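Plasmin and fibronectin-binding protein A (Streptococcus pneumoniae, PDB 4MR0) acts as a surface adhesin and invasin of the pneumococcus, binding human fibronectin, plasmin, plasminogen and serum albumin. Local coordinates at residues G183-N188 against N236-N241; E230-K235 against L290-K295; V259-S264 against S283-Q288; S334-S339 against L367-D372; S342-T347 against S402-E407. One frame throughout, in Å; residues are numbered along the deposited sequence.

All five contacts join coils of the parallel beta-helix that forms most of the modelled fragment. Interactions 3 and 4 are two of its strand-to-strand pairings: their centres lie 10 Å apart, and they meet where strand 278-289 pairs with strand 329-337, F285 N bonding to Y335 O at 2.8 Å. Interactions 1, 2 and 5 tie together loops that leave the coils. Interactions 1 and 2 touch through A234 and I240, while L290 of interaction 2 packs on H404 of interaction 5. D263 OD1 of interaction 3 bonds S342 OG of interaction 5 at 2.6 Å. One manganese ion lies about 5 Å from the I186 side chain, another about 4 Å from that of H404.

Interaction 1: residues G183-N188 against N236-N241; sequences GINIKN and NLPLIN
N185 reaches across to the turn L237-I240 and meets it with every side-chain atom. N185 CB packs against the L237 methyl CD2 at 3.6 Å. CG stands anti to the backbone N (chi1 178°), beside the carbonyl carbon, and the amide beyond it crosses the side chains of P238 and L239 at about a right angle. Of the two branches, OD1 does the bonding: L239 N donates to N185 OD1 at 2.7 Å, with an N-H...O angle of 153°, and the donor lies in the carbonyl plane on a lone pair. N185 OD1 also sits 3.2 Å from L239 CB. N185 ND2 lies 3.8 Å from L239 CG and 3.9 Å from P238 CD.

Beside this grip, I240 CG2 approaches the carbonyl I184 O at 3.3 Å. Further along, a water accepts from N188 N and donates to L239 O, joining the backbones where the two segments do not bond directly. The turn's own bond, I240 N to L237 O, is weak at 3.4 Å, and the asparagine adds a second hold on it. I186 extends away from the contact to touch E162, one of the residues that hold manganese with H189 and T200. A type I beta turn whose L239 amide is bound by an asparagine side chain here joins loops that follow the paired strands 178-182 and 220-222, in successive coils of a parallel beta-helix.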
# COMPACT_ATOMS: atom_id res chain seq x y z
N GLY A 183 -23.38 -1.50 5.74
CA GLY A 183 -24.28 -1.00 6.76
C GLY A 183 -23.90 -1.50 8.15
O GLY A 183 -24.70 -1.46 9.08
N ILE A 184 -22.66 -1.97 8.29
CA ILE A 184 -22.17 -2.48 9.56
C ILE A 184 -21.82 -1.30 10.47
O ILE A 184 -20.78 -0.66 10.31
CB ILE A 184 -20.93 -3.36 9.34
CG1 ILE A 184 -21.22 -4.39 8.23
CG2 ILE A 184 -20.56 -4.10 10.62
CD1 ILE A 184 -19.99 -5.11 7.71
N ASN A 185 -22.71 -1.02 11.42
CA ASN A 185 -22.53 0.09 12.35
C ASN A 185 -22.67 -0.44 13.78
O ASN A 185 -23.69 -0.24 14.44
CB ASN A 185 -23.59 1.16 12.05
CG ASN A 185 -23.52 2.35 12.98
OD1 ASN A 185 -22.46 2.94 13.18
ND2 ASN A 185 -24.66 2.71 13.56
N ILE A 186 -21.61 -1.11 14.24
CA ILE A 186 -21.58 -1.72 15.56
C ILE A 186 -20.45 -1.16 16.43
O ILE A 186 -19.31 -1.04 15.99
CB ILE A 186 -21.42 -3.26 15.41
CG1 ILE A 186 -22.55 -3.80 14.52
CG2 ILE A 186 -21.46 -3.94 16.76
CD1 ILE A 186 -22.39 -5.26 14.13
N LYS A 187 -20.79 -0.82 17.66
CA LYS A 187 -19.84 -0.25 18.62
C LYS A 187 -18.74 -1.26 19.01
O LYS A 187 -19.03 -2.44 19.21
CB LYS A 187 -20.59 0.18 19.88
CG LYS A 187 -19.77 0.96 20.87
CD LYS A 187 -19.52 2.37 20.37
CE LYS A 187 -18.69 3.16 21.36
NZ LYS A 187 -18.47 4.55 20.89
N ASN A 188 -17.50 -0.79 19.11
CA ASN A 188 -16.39 -1.66 19.51
C ASN A 188 -16.35 -2.90 18.61
O ASN A 188 -16.04 -4.00 19.06
CB ASN A 188 -16.60 -2.10 20.96
CG ASN A 188 -15.36 -2.76 21.57
OD1 ASN A 188 -15.48 -3.66 22.40
ND2 ASN A 188 -14.18 -2.30 21.16
N ASN A 236 -23.07 7.93 7.77
CA ASN A 236 -24.05 6.84 7.82
C ASN A 236 -23.73 5.69 8.77
O ASN A 236 -24.54 4.77 8.92
CB ASN A 236 -24.27 6.27 6.42
CG ASN A 236 -24.79 7.31 5.44
OD1 ASN A 236 -25.64 8.13 5.78
ND2 ASN A 236 -24.28 7.28 4.21
N LEU A 237 -22.55 5.72 9.38
CA LEU A 237 -22.14 4.67 10.32
C LEU A 237 -21.48 5.39 11.49
O LEU A 237 -20.27 5.28 11.71
CB LEU A 237 -21.15 3.72 9.63
CG LEU A 237 -21.64 3.07 8.33
CD1 LEU A 237 -20.49 2.40 7.60
CD2 LEU A 237 -22.74 2.07 8.65
N PRO A 238 -22.28 6.14 12.26
CA PRO A 238 -21.81 6.91 13.42
C PRO A 238 -21.11 6.18 14.55
O PRO A 238 -20.41 6.82 15.35
CB PRO A 238 -23.09 7.62 13.88
CG PRO A 238 -24.16 6.64 13.53
CD PRO A 238 -23.74 6.20 12.15
N LEU A 239 -21.26 4.86 14.63
CA LEU A 239 -20.62 4.10 15.71
C LEU A 239 -19.28 3.43 15.39
O LEU A 239 -18.62 2.93 16.30
CB LEU A 239 -21.59 3.04 16.24
CG LEU A 239 -22.92 3.53 16.82
CD1 LEU A 239 -23.71 2.34 17.34
CD2 LEU A 239 -22.68 4.54 17.93
N ILE A 240 -18.86 3.42 14.13
CA ILE A 240 -17.60 2.76 13.77
C ILE A 240 -16.35 3.63 13.96
O ILE A 240 -16.42 4.85 14.08
CB ILE A 240 -17.63 2.30 12.30
CG1 ILE A 240 -17.64 3.51 11.36
CG2 ILE A 240 -18.89 1.45 12.05
CD1 ILE A 240 -17.47 3.17 9.90
N ASN A 241 -15.20 2.96 14.01
CA ASN A 241 -13.91 3.64 14.15
C ASN A 241 -13.14 3.58 12.84
O ASN A 241 -12.18 4.30 12.64
CB ASN A 241 -13.07 3.02 15.27
CG ASN A 241 -13.58 3.37 16.65
OD1 ASN A 241 -13.94 4.53 16.92
ND2 ASN A 241 -13.58 2.39 17.55
O HOH W 1 -16.74 1.83 18.49

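Interaction 2: residues E230-K235 against L290-K295; sequences EGTKAK and LPKTMK
K292 places its CG anti to its own carbonyl carbon (chi1 -77°), which brings CG alongside the G231 carbonyl, K292 CG 3.3 Å from G231 O. T232 turns its methyl CG2 into the corresponding position, anti to the carbonyl carbon, while OG1 takes the site between backbone N and carbonyl carbon (chi1 64°). T232 CG2 then meets K292 CD at 4.0 Å, the two side chains crossing obliquely.

The polar link is made by the backbones. K292 N donates to G231 O at 2.7 Å, the N-H...O angle of 177° being almost straight and the donor lying nearly along the C=O axis. P291 CB packs beside it, 3.8 Å from T232 O, and the proline ring also touches Y265 of strand 260-265. The acceptor G231 has a positive phi, a conformation that glycine adopts readily.

P291 to M294 form a type I beta turn, closed by M294 N donating to P291 O at 3.2 Å, and K295 follows as the N-cap of helix 296-299. A single main-chain bond at the start of this turn, bordered by aliphatic contacts near the surface, thus joins two long excursions from the coils of a parallel beta-helix.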
# COMPACT_ATOMS: atom_id res chain seq x y z
N GLU A 230 -20.01 17.81 10.35
CA GLU A 230 -19.01 18.30 11.30
C GLU A 230 -17.64 17.71 10.99
O GLU A 230 -16.63 18.18 11.50
CB GLU A 230 -19.39 17.96 12.74
CG GLU A 230 -20.78 18.39 13.18
CD GLU A 230 -21.83 17.35 12.85
OE1 GLU A 230 -22.03 17.03 11.66
OE2 GLU A 230 -22.47 16.84 13.80
N GLY A 231 -17.62 16.66 10.17
CA GLY A 231 -16.37 16.01 9.83
C GLY A 231 -15.71 15.34 11.02
O GLY A 231 -14.48 15.34 11.14
N THR A 232 -16.52 14.77 11.90
CA THR A 232 -16.01 14.10 13.09
C THR A 232 -16.32 12.61 13.11
O THR A 232 -15.72 11.85 13.87
CB THR A 232 -16.62 14.73 14.37
OG1 THR A 232 -18.03 14.50 14.37
CG2 THR A 232 -16.36 16.23 14.40
N LYS A 233 -17.27 12.18 12.27
CA LYS A 233 -17.67 10.78 12.21
C LYS A 233 -18.17 10.40 10.83
O LYS A 233 -18.45 11.26 10.00
CB LYS A 233 -18.80 10.51 13.21
CG LYS A 233 -18.44 10.69 14.68
CD LYS A 233 -17.50 9.59 15.15
CE LYS A 233 -17.22 9.72 16.63
NZ LYS A 233 -16.35 8.61 17.10
N ALA A 234 -18.29 9.10 10.59
CA ALA A 234 -18.81 8.61 9.33
C ALA A 234 -20.30 8.94 9.41
O ALA A 234 -20.99 8.53 10.34
CB ALA A 234 -18.61 7.11 9.20
N LYS A 235 -20.78 9.70 8.43
CA LYS A 235 -22.17 10.12 8.38
C LYS A 235 -23.22 9.02 8.53
O LYS A 235 -24.14 9.15 9.33
CB LYS A 235 -22.42 10.88 7.08
CG LYS A 235 -23.86 11.29 6.85
CD LYS A 235 -23.98 12.07 5.56
CE LYS A 235 -25.43 12.44 5.28
NZ LYS A 235 -25.55 13.27 4.04
N LEU A 290 -11.18 11.11 6.34
CA LEU A 290 -10.32 11.38 7.49
C LEU A 290 -10.98 12.45 8.37
O LEU A 290 -11.07 13.61 7.99
CB LEU A 290 -8.95 11.87 7.01
CG LEU A 290 -8.22 10.98 5.99
CD1 LEU A 290 -6.93 11.65 5.56
CD2 LEU A 290 -7.93 9.61 6.60
N PRO A 291 -11.46 12.05 9.56
CA PRO A 291 -12.12 12.96 10.51
C PRO A 291 -11.21 13.99 11.19
O PRO A 291 -10.01 13.76 11.36
CB PRO A 291 -12.76 12.00 11.51
CG PRO A 291 -11.79 10.86 11.53
CD PRO A 291 -11.48 10.66 10.07
N LYS A 292 -11.81 15.12 11.57
CA LYS A 292 -11.11 16.22 12.24
C LYS A 292 -10.13 15.76 13.32
O LYS A 292 -8.95 16.10 13.31
CB LYS A 292 -12.11 17.15 12.94
CG LYS A 292 -12.90 18.13 12.09
CD LYS A 292 -13.77 18.98 13.03
CE LYS A 292 -14.57 20.05 12.30
NZ LYS A 292 -13.70 21.08 11.66
N THR A 293 -10.67 14.99 14.25
CA THR A 293 -9.95 14.47 15.41
C THR A 293 -8.70 13.61 15.26
O THR A 293 -7.94 13.45 16.22
CB THR A 293 -10.94 13.70 16.31
OG1 THR A 293 -10.23 13.07 17.39
CG2 THR A 293 -11.67 12.64 15.50
N MET A 294 -8.45 13.05 14.08
CA MET A 294 -7.29 12.18 13.91
C MET A 294 -5.90 12.81 13.94
O MET A 294 -5.67 13.89 13.40
CB MET A 294 -7.44 11.35 12.63
CG MET A 294 -8.52 10.29 12.74
SD MET A 294 -8.28 9.21 14.17
CE MET A 294 -9.44 9.94 15.36
N LYS A 295 -4.98 12.09 14.58
CA LYS A 295 -3.59 12.51 14.71
C LYS A 295 -2.81 11.88 13.55
O LYS A 295 -3.26 10.90 12.96
CB LYS A 295 -3.03 12.02 16.05
CG LYS A 295 -3.78 12.58 17.25
CD LYS A 295 -3.42 11.87 18.55
CE LYS A 295 -4.22 12.44 19.71
NZ LYS A 295 -4.01 11.68 20.98

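Interaction 3: residues V259-S264 against S283-Q288; sequences VTFKDS and SRFLGQ
F261 and F285 lie side by side and point the same way, their planes 7° apart and their centroids separated by 4.5 Å. The rings are slid past each other, so contact is made near the rims, with F261 CD1 3.5 Å from F285 CE2. V259 CG1 lies against the opposite face of F261, toward the rim, and S283 CB and R284 O approach that ring at its edge.

On the other face of the paired strands, T260 OG1 accepts from R284 NE at 2.8 Å. The oxygen lies in the guanidinium plane, and NH2 adds a second, weak bond to it. The arginine chain bends at chi2 and chi3 to reach this position, while N258 OD1 and N282 O take up its NH2 and NH1.

Parallel pairing sets these side chains in register. F261 receives from L286 N at its O and donates through its N to R284 O, both at 2.7 Å. Near the C-terminal end of the paired strands the pattern shifts: D263 N donates to L286 O at 3.0 Å and the next amide, S264 N, to G287 O at 3.1 Å. A water also donates to G287 O.

Farther out, F285 stacks on F336 of the next coil. The contact therefore divides its chemistry by face: aromatic rings pack within the beta-helix, whereas the partly exposed side carries a threonine-arginine hydrogen bond.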
# COMPACT_ATOMS: atom_id res chain seq x y z
N VAL A 259 -13.04 -4.31 -9.28
CA VAL A 259 -13.94 -3.85 -8.23
C VAL A 259 -13.65 -2.38 -7.94
O VAL A 259 -12.50 -1.95 -7.92
CB VAL A 259 -13.74 -4.63 -6.92
CG1 VAL A 259 -14.71 -4.10 -5.87
CG2 VAL A 259 -13.93 -6.13 -7.15
N THR A 260 -14.71 -1.61 -7.72
CA THR A 260 -14.56 -0.20 -7.39
C THR A 260 -14.81 -0.07 -5.89
O THR A 260 -15.92 -0.32 -5.43
CB THR A 260 -15.58 0.67 -8.17
OG1 THR A 260 -15.33 0.56 -9.57
CG2 THR A 260 -15.47 2.14 -7.76
N PHE A 261 -13.78 0.31 -5.14
CA PHE A 261 -13.89 0.47 -3.69
C PHE A 261 -14.07 1.95 -3.36
O PHE A 261 -13.23 2.77 -3.72
CB PHE A 261 -12.64 -0.03 -2.99
CG PHE A 261 -12.33 -1.47 -3.25
CD1 PHE A 261 -11.69 -1.86 -4.42
CD2 PHE A 261 -12.66 -2.44 -2.30
CE1 PHE A 261 -11.37 -3.20 -4.64
CE2 PHE A 261 -12.36 -3.78 -2.51
CZ PHE A 261 -11.70 -4.16 -3.69
N LYS A 262 -15.15 2.28 -2.65
CA LYS A 262 -15.41 3.67 -2.33
C LYS A 262 -15.52 4.05 -0.86
O LYS A 262 -16.08 3.33 -0.04
CB LYS A 262 -16.72 4.13 -2.98
CG LYS A 262 -16.78 4.04 -4.49
CD LYS A 262 -18.12 4.59 -4.97
CE LYS A 262 -18.25 4.52 -6.48
NZ LYS A 262 -19.54 5.14 -6.93
N ASP A 263 -14.98 5.23 -0.56
CA ASP A 263 -15.06 5.85 0.75
C ASP A 263 -14.81 5.05 2.01
O ASP A 263 -15.73 4.80 2.80
CB ASP A 263 -16.42 6.54 0.85
CG ASP A 263 -16.72 7.40 -0.36
OD1 ASP A 263 -15.87 8.25 -0.69
OD2 ASP A 263 -17.78 7.22 -0.99
N SER A 264 -13.56 4.68 2.22
CA SER A 264 -13.17 3.95 3.41
C SER A 264 -13.16 4.98 4.55
O SER A 264 -12.71 6.10 4.36
CB SER A 264 -11.76 3.39 3.22
OG SER A 264 -11.23 2.91 4.44
N SER A 283 -8.67 -2.86 -10.41
CA SER A 283 -9.64 -2.27 -9.50
C SER A 283 -9.36 -0.80 -9.28
O SER A 283 -8.31 -0.28 -9.67
CB SER A 283 -9.61 -3.01 -8.16
OG SER A 283 -10.02 -4.36 -8.33
N ARG A 284 -10.31 -0.14 -8.63
CA ARG A 284 -10.22 1.28 -8.33
C ARG A 284 -10.50 1.53 -6.86
O ARG A 284 -11.50 1.06 -6.32
CB ARG A 284 -11.24 2.05 -9.18
CG ARG A 284 -10.99 1.94 -10.69
CD ARG A 284 -12.30 1.95 -11.46
NE ARG A 284 -13.07 0.73 -11.24
CZ ARG A 284 -12.73 -0.47 -11.71
NH1 ARG A 284 -11.63 -0.63 -12.44
NH2 ARG A 284 -13.50 -1.53 -11.45
N PHE A 285 -9.61 2.27 -6.21
CA PHE A 285 -9.74 2.59 -4.80
C PHE A 285 -9.97 4.09 -4.72
O PHE A 285 -9.03 4.88 -4.79
CB PHE A 285 -8.49 2.15 -4.05
CG PHE A 285 -8.27 0.67 -4.08
CD1 PHE A 285 -7.77 0.05 -5.22
CD2 PHE A 285 -8.64 -0.12 -3.00
CE1 PHE A 285 -7.66 -1.34 -5.29
CE2 PHE A 285 -8.53 -1.51 -3.05
CZ PHE A 285 -8.04 -2.12 -4.20
N LEU A 286 -11.24 4.45 -4.57
CA LEU A 286 -11.64 5.84 -4.55
C LEU A 286 -12.09 6.43 -3.22
O LEU A 286 -13.18 6.13 -2.72
CB LEU A 286 -12.77 6.04 -5.58
CG LEU A 286 -12.54 5.40 -6.95
CD1 LEU A 286 -13.77 5.64 -7.82
CD2 LEU A 286 -11.29 5.99 -7.60
N GLY A 287 -11.25 7.29 -2.66
CA GLY A 287 -11.59 7.99 -1.43
C GLY A 287 -11.42 7.33 -0.08
O GLY A 287 -11.77 6.16 0.14
N GLN A 288 -10.86 8.11 0.84
CA GLN A 288 -10.66 7.69 2.21
C GLN A 288 -11.03 8.89 3.07
O GLN A 288 -10.44 9.97 2.95
CB GLN A 288 -9.20 7.30 2.44
CG GLN A 288 -8.91 6.89 3.87
CD GLN A 288 -7.54 6.28 4.02
OE1 GLN A 288 -6.53 6.88 3.63
NE2 GLN A 288 -7.49 5.07 4.57
O HOH W 2 -11.24 3.84 -1.15

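Interaction 4: residues S334-S339 against L367-D372; sequences SYFGKS and LNNHFD
Y335 OH donates to D372 OD2 at 2.6 Å, meeting the carboxylate oxygen on its anti side and somewhat out of the carboxylate plane. The tyrosine ring stands nearly perpendicular to that carboxylate, and the other oxygen, OD1, has a long, weak ion pair with K397. Main-chain bonds run alongside: H370 N to S334 O and F336 N to H370 O, both 2.9 Å, then D372 N to F336 O at 2.7 Å.

They pair strands 335-337 and 370-372 in parallel, as in neighbouring coils of a parallel beta-helix, and here the strands belong to the second and third PbH1 repeats.

Y335 and H370 share one face. CG is anti to the backbone N in both (chi1 173° and -178°), and the side chains run side by side. The rings nevertheless make a T-shaped pair, planes at 85°, with the edge of Y335 toward the face of H370; Y335 CD2 comes within 3.6 Å of H370 ND1. H370 NE2 is bonded to D395 on the following strand.

Inside, the rings of F336 and F371 meet obliquely, CD1 of F336 lying 3.7 Å from CD1 of F371. L345 and A348 pack against F336, and A348 also touches F371, whose ring in turn meets F394.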
# COMPACT_ATOMS: atom_id res chain seq x y z
N SER A 334 -4.26 -1.28 -11.20
CA SER A 334 -5.33 -0.64 -10.45
C SER A 334 -5.11 0.84 -10.25
O SER A 334 -3.99 1.34 -10.34
CB SER A 334 -5.49 -1.35 -9.10
OG SER A 334 -5.87 -2.70 -9.30
N TYR A 335 -6.20 1.55 -9.98
CA TYR A 335 -6.16 2.98 -9.79
C TYR A 335 -6.46 3.38 -8.35
O TYR A 335 -7.36 2.82 -7.72
CB TYR A 335 -7.14 3.65 -10.77
CG TYR A 335 -7.33 5.13 -10.56
CD1 TYR A 335 -8.16 5.61 -9.55
CD2 TYR A 335 -6.67 6.05 -11.38
CE1 TYR A 335 -8.32 6.97 -9.35
CE2 TYR A 335 -6.83 7.42 -11.19
CZ TYR A 335 -7.66 7.87 -10.17
OH TYR A 335 -7.81 9.22 -9.96
N PHE A 336 -5.71 4.35 -7.85
CA PHE A 336 -5.89 4.83 -6.49
C PHE A 336 -6.03 6.35 -6.49
O PHE A 336 -5.15 7.06 -6.99
CB PHE A 336 -4.69 4.41 -5.62
CG PHE A 336 -4.46 2.93 -5.60
CD1 PHE A 336 -3.92 2.28 -6.71
CD2 PHE A 336 -4.79 2.18 -4.47
CE1 PHE A 336 -3.72 0.90 -6.69
CE2 PHE A 336 -4.59 0.79 -4.45
CZ PHE A 336 -4.06 0.15 -5.56
N GLY A 337 -7.13 6.83 -5.92
CA GLY A 337 -7.36 8.27 -5.88
C GLY A 337 -8.45 8.66 -4.89
O GLY A 337 -8.60 8.06 -3.83
N LYS A 338 -9.21 9.69 -5.24
CA LYS A 338 -10.28 10.16 -4.37
C LYS A 338 -11.64 9.87 -5.01
O LYS A 338 -11.71 9.40 -6.14
CB LYS A 338 -10.13 11.66 -4.12
CG LYS A 338 -10.44 12.53 -5.34
CD LYS A 338 -10.37 14.01 -4.97
CE LYS A 338 -10.92 14.90 -6.09
NZ LYS A 338 -10.09 14.83 -7.33
N SER A 339 -12.70 10.15 -4.26
CA SER A 339 -14.06 9.96 -4.76
C SER A 339 -14.73 11.32 -4.67
O SER A 339 -14.11 12.30 -4.26
CB SER A 339 -14.83 8.97 -3.89
OG SER A 339 -15.17 9.58 -2.65
N LEU A 367 2.54 -3.79 -9.64
CA LEU A 367 2.71 -3.52 -11.05
C LEU A 367 1.68 -2.69 -11.82
O LEU A 367 0.48 -2.85 -11.66
CB LEU A 367 2.81 -4.87 -11.77
CG LEU A 367 3.63 -5.96 -11.07
CD1 LEU A 367 3.39 -7.29 -11.77
CD2 LEU A 367 5.11 -5.60 -11.08
N ASN A 368 2.20 -1.81 -12.66
CA ASN A 368 1.37 -1.00 -13.53
C ASN A 368 0.13 -0.38 -12.88
O ASN A 368 -0.95 -0.43 -13.47
CB ASN A 368 0.96 -1.88 -14.71
CG ASN A 368 2.14 -2.52 -15.41
OD1 ASN A 368 2.04 -3.63 -15.95
ND2 ASN A 368 3.28 -1.83 -15.40
N ASN A 369 0.28 0.20 -11.69
CA ASN A 369 -0.84 0.86 -11.02
C ASN A 369 -0.71 2.37 -11.19
O ASN A 369 0.37 2.87 -11.52
CB ASN A 369 -0.85 0.56 -9.51
CG ASN A 369 -0.93 -0.91 -9.20
OD1 ASN A 369 0.07 -1.54 -8.83
ND2 ASN A 369 -2.11 -1.48 -9.37
N HIS A 370 -1.81 3.09 -10.96
CA HIS A 370 -1.80 4.54 -11.05
C HIS A 370 -2.13 5.09 -9.65
O HIS A 370 -3.26 4.96 -9.18
CB HIS A 370 -2.83 5.04 -12.06
CG HIS A 370 -2.84 6.53 -12.24
ND1 HIS A 370 -3.67 7.17 -13.12
CD2 HIS A 370 -2.10 7.51 -11.65
CE1 HIS A 370 -3.45 8.48 -13.07
NE2 HIS A 370 -2.50 8.70 -12.19
N PHE A 371 -1.14 5.69 -9.00
CA PHE A 371 -1.33 6.25 -7.66
C PHE A 371 -1.55 7.75 -7.89
O PHE A 371 -0.59 8.52 -7.98
CB PHE A 371 -0.09 6.00 -6.82
CG PHE A 371 0.23 4.54 -6.65
CD1 PHE A 371 -0.60 3.72 -5.89
CD2 PHE A 371 1.36 3.99 -7.25
CE1 PHE A 371 -0.31 2.35 -5.74
CE2 PHE A 371 1.66 2.63 -7.10
CZ PHE A 371 0.82 1.81 -6.34
N ASP A 372 -2.82 8.13 -7.97
CA ASP A 372 -3.22 9.49 -8.27
C ASP A 372 -3.35 10.48 -7.12
O ASP A 372 -4.44 10.66 -6.55
CB ASP A 372 -4.54 9.44 -9.04
CG ASP A 372 -4.78 10.68 -9.88
OD1 ASP A 372 -3.99 11.64 -9.78
OD2 ASP A 372 -5.76 10.69 -10.65

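Interaction 5: residues S342-T347 against S402-E407; sequences SGELVT and SVHYRE
S402 begins the segment beside the carboxylate of E344, its CA and CB facing OE2. Its own hydroxyl is occupied elsewhere, bonded to V398 O and to N373 ND2, which also makes a weak bond to E344 OE2.

V403 N donates to E344 OE2 at 3.1 Å, with an N-H...O angle of 170°, the amide meeting the syn lone pair of OE2, and more weakly to E344 OE1 at 3.2 Å. A bend at chi2 of E344 (84°) swings CD round toward these amides. V403 CG1 packs 3.7 Å from G343 CA.

H404 N donates to E344 OE1 at 2.8 Å, on the syn side, so both carboxylate oxygens are held by consecutive amides. H404 ND1 donates to E344 O at 2.7 Å, the acceptor lying in the ring plane and the donor on a carbonyl lone pair. G343 CA sits over one ring face in a CH-pi contact, 3.7 Å from the H404 ring centroid.

The contact joins loops that follow strands 329-337 (PbH1 repeat 2) and 387-396 of the parallel beta-helix. One glutamate grips the second loop by both carboxylate and carbonyl, which helps to fix the rotation of the imidazole. The carboxylate would favour a proton on the ring and a manganese ion about 4 Å from the H404 side chain would oppose a positive charge there, so its ionisation may be a balance of the two.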
# COMPACT_ATOMS: atom_id res chain seq x y z
N SER A 342 -15.06 11.69 -0.54
CA SER A 342 -13.92 11.75 0.37
C SER A 342 -12.61 11.97 -0.40
O SER A 342 -12.51 11.62 -1.58
CB SER A 342 -13.84 10.48 1.22
OG SER A 342 -13.75 9.32 0.42
N GLY A 343 -11.63 12.53 0.28
CA GLY A 343 -10.35 12.83 -0.34
C GLY A 343 -9.44 11.69 -0.76
O GLY A 343 -9.80 10.51 -0.68
N GLU A 344 -8.25 12.05 -1.20
CA GLU A 344 -7.26 11.09 -1.66
C GLU A 344 -6.80 10.14 -0.55
O GLU A 344 -6.76 10.51 0.62
CB GLU A 344 -6.05 11.82 -2.25
CG GLU A 344 -6.37 12.78 -3.39
CD GLU A 344 -6.81 14.17 -2.92
OE1 GLU A 344 -6.92 14.39 -1.69
OE2 GLU A 344 -7.03 15.04 -3.78
N LEU A 345 -6.47 8.91 -0.93
CA LEU A 345 -5.99 7.91 0.02
C LEU A 345 -4.69 8.44 0.63
O LEU A 345 -3.99 9.24 -0.00
CB LEU A 345 -5.71 6.59 -0.70
CG LEU A 345 -6.74 6.11 -1.73
CD1 LEU A 345 -6.25 4.79 -2.33
CD2 LEU A 345 -8.11 5.93 -1.10
N VAL A 346 -4.38 8.01 1.84
CA VAL A 346 -3.15 8.45 2.50
C VAL A 346 -1.97 7.64 1.96
O VAL A 346 -0.99 8.20 1.46
CB VAL A 346 -3.26 8.26 4.04
CG1 VAL A 346 -1.95 8.66 4.71
CG2 VAL A 346 -4.41 9.11 4.58
N THR A 347 -2.09 6.32 2.04
CA THR A 347 -1.06 5.40 1.55
C THR A 347 -1.81 4.31 0.80
O THR A 347 -2.68 3.66 1.36
CB THR A 347 -0.28 4.77 2.72
OG1 THR A 347 0.48 5.78 3.39
CG2 THR A 347 0.66 3.68 2.23
N SER A 402 -5.53 19.62 -4.06
CA SER A 402 -5.69 18.39 -3.30
C SER A 402 -6.67 18.54 -2.15
O SER A 402 -6.68 19.56 -1.46
CB SER A 402 -4.34 17.94 -2.74
OG SER A 402 -3.35 17.95 -3.75
N VAL A 403 -7.51 17.53 -1.95
CA VAL A 403 -8.46 17.55 -0.85
C VAL A 403 -7.66 17.28 0.42
O VAL A 403 -7.83 17.95 1.43
CB VAL A 403 -9.53 16.44 -1.01
CG1 VAL A 403 -10.47 16.45 0.18
CG2 VAL A 403 -10.30 16.65 -2.31
N HIS A 404 -6.77 16.30 0.33
CA HIS A 404 -5.91 15.94 1.45
C HIS A 404 -4.49 16.40 1.14
O HIS A 404 -4.01 16.25 0.02
CB HIS A 404 -5.92 14.43 1.66
CG HIS A 404 -7.20 13.91 2.22
ND1 HIS A 404 -7.62 12.61 2.04
CD2 HIS A 404 -8.15 14.50 2.99
CE1 HIS A 404 -8.77 12.42 2.67
NE2 HIS A 404 -9.11 13.55 3.26
N TYR A 405 -3.83 16.99 2.14
CA TYR A 405 -2.46 17.45 1.97
C TYR A 405 -1.74 17.32 3.30
O TYR A 405 -2.28 17.69 4.35
CB TYR A 405 -2.41 18.91 1.51
CG TYR A 405 -1.01 19.37 1.18
CD1 TYR A 405 -0.36 18.94 0.02
CD2 TYR A 405 -0.31 20.21 2.05
CE1 TYR A 405 0.95 19.32 -0.26
CE2 TYR A 405 1.01 20.60 1.78
CZ TYR A 405 1.63 20.14 0.62
OH TYR A 405 2.94 20.50 0.37
N ARG A 406 -0.52 16.80 3.25
CA ARG A 406 0.28 16.61 4.45
C ARG A 406 1.40 17.65 4.53
O ARG A 406 2.34 17.63 3.73
CB ARG A 406 0.87 15.20 4.44
CG ARG A 406 1.61 14.79 5.69
CD ARG A 406 1.74 13.28 5.75
NE ARG A 406 2.33 12.82 7.01
CZ ARG A 406 3.63 12.89 7.30
NH1 ARG A 406 4.49 13.41 6.43
NH2 ARG A 406 4.06 12.43 8.46
N GLU A 407 1.29 18.56 5.50
CA GLU A 407 2.28 19.62 5.69
C GLU A 407 3.67 19.06 5.95
O GLU A 407 4.67 19.68 5.59
CB GLU A 407 1.88 20.51 6.88
CG GLU A 407 0.67 21.39 6.63
CD GLU A 407 0.81 22.22 5.37
OE1 GLU A 407 1.92 22.75 5.13
OE2 GLU A 407 -0.18 22.36 4.63